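Local structure of glucokinase (Streptomyces griseus, 3VGL) at residues A199-L202 and L203-D207. The protein probably catalyses the ATP-dependent phosphorylation of D-glucose to glucose 6-phosphate, as a zinc-containing glucokinase of the ROK family. Sequence-based numbering, arbitrary orientation.
Sequences AAVL and LGLGD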
loop_
_atom_site.group_PDB
_atom_site.type_symbol
_atom_site.label_atom_id
_atom_site.label_comp_id
_atom_site.label_asym_id
_atom_site.label_seq_id
_atom_site.Cartn_x
_atom_site.Cartn_y
_atom_site.Cartn_z
ATOM N N ALA A 199 22.570 2.667 18.683
ATOM C CA ALA A 199 22.475 1.219 18.889
ATOM C C ALA A 199 23.649 0.641 19.684
ATOM O O ALA A 199 23.861 -0.577 19.679
ATOM C CB ALA A 199 22.354 0.505 17.543
ATOM N N ALA A 200 24.405 1.503 20.364
ATOM C CA ALA A 200 25.619 1.071 21.065
ATOM C C ALA A 200 25.405 -0.109 22.020
ATOM O O ALA A 200 26.155 -1.096 21.972
ATOM C CB ALA A 200 26.269 2.248 21.796
ATOM N N VAL A 201 24.384 -0.004 22.872
ATOM C CA VAL A 201 24.031 -1.079 23.803
ATOM C C VAL A 201 23.639 -2.361 23.055
ATOM O O VAL A 201 24.122 -3.451 23.374
ATOM C CB VAL A 201 22.919 -0.633 24.794
ATOM C CG1 VAL A 201 22.360 -1.824 25.576
ATOM C CG2 VAL A 201 23.447 0.432 25.747
ATOM N N LEU A 202 22.780 -2.226 22.045
ATOM C CA LEU A 202 22.353 -3.382 21.263
ATOM C C LEU A 202 23.524 -4.114 20.624
ATOM O O LEU A 202 23.644 -5.332 20.759
ATOM C CB LEU A 202 21.328 -2.962 20.194
ATOM C CG LEU A 202 20.859 -3.978 19.147
ATOM C CD1 LEU A 202 20.213 -5.159 19.819
ATOM C CD2 LEU A 202 19.893 -3.311 18.182
ATOM N N LEU A 203 24.383 -3.372 19.932
ATOM C CA LEU A 203 25.543 -3.962 19.265
ATOM C C LEU A 203 26.524 -4.586 20.263
ATOM O O LEU A 203 27.098 -5.643 19.992
ATOM C CB LEU A 203 26.240 -2.933 18.363
ATOM C CG LEU A 203 25.384 -2.365 17.218
ATOM C CD1 LEU A 203 25.921 -1.011 16.770
ATOM C CD2 LEU A 203 25.296 -3.331 16.041
ATOM N N GLY A 204 26.673 -3.952 21.425
ATOM C CA GLY A 204 27.528 -4.469 22.503
ATOM C C GLY A 204 27.091 -5.811 23.076
ATOM O O GLY A 204 27.905 -6.542 23.630
ATOM N N LEU A 205 25.808 -6.146 22.941
ATOM C CA LEU A 205 25.292 -7.424 23.434
ATOM C C LEU A 205 25.590 -8.567 22.467
ATOM O O LEU A 205 25.459 -9.741 22.826
ATOM C CB LEU A 205 23.774 -7.336 23.690
ATOM C CG LEU A 205 23.328 -6.405 24.828
ATOM C CD1 LEU A 205 21.826 -6.152 24.769
ATOM C CD2 LEU A 205 23.732 -6.939 26.203
ATOM N N GLY A 206 25.978 -8.227 21.241
ATOM C CA GLY A 206 26.308 -9.226 20.234
ATOM C C GLY A 206 27.800 -9.266 19.988
ATOM O O GLY A 206 28.593 -9.280 20.932
ATOM N N ASP A 207 28.188 -9.287 18.717
ATOM C CA ASP A 207 29.611 -9.230 18.367
ATOM C C ASP A 207 30.059 -7.826 17.923
ATOM O O ASP A 207 31.208 -7.634 17.510
ATOM C CB ASP A 207 29.967 -10.293 17.316
ATOM C CG ASP A 207 29.270 -10.075 15.975
ATOM O OD1 ASP A 207 28.538 -9.075 15.798
ATOM O OD2 ASP A 207 29.458 -10.921 15.081
#
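The backbone N-H of L203 meets the carbonyl of A199 almost head-on. L203 N lies 2.9 Å from A199 O, and the N-H...O angle is 177°. One residue on, G204 N bonds to A200 O at 3.0 Å, with its donor tilted 26° from the carbonyl plane. Both are i to i+4 bonds. The pattern changes at L205. Its N-H makes a weak bond to V201 O and another, not weak, to L202 O, where L205 N sits 3.2 Å from L202 O and well above that carbonyl plane. G206 N follows with a bond to L203 O. These last two, L205 N to L202 O and G206 N to L203 O, are i to i+3 bonds of the 3-10 type. This is a short alpha helix of little more than one turn, with A199 at the N-cap position. It lies at the edge of the ROK fold, in the chain between helix 181-194 and helix 215-223. It makes no part of the active site, although the side chain of L202 is about 9 Å from the bound ATP analogue. D226 accepts a hydrogen bond from L202 N in the first turn through its OD1. Packing within the turn is light. L203 has CG anti to the carbonyl carbon (chi1 -61°), which lays its branch back along the turn over A199. There L203 CD1 is 4.0 Å from A199 CB, and L203 CG is 3.4 Å from A199 O. L205 is folded back in the same way, with its CG 3.4 Å from V201 O. V201 CG1 and L205 CD1 touch loosely at 4.4 Å. L202 turns to the protein interior, where it packs on H217, I218 and A221 of helix 215-223 and V228 of helix 227-251.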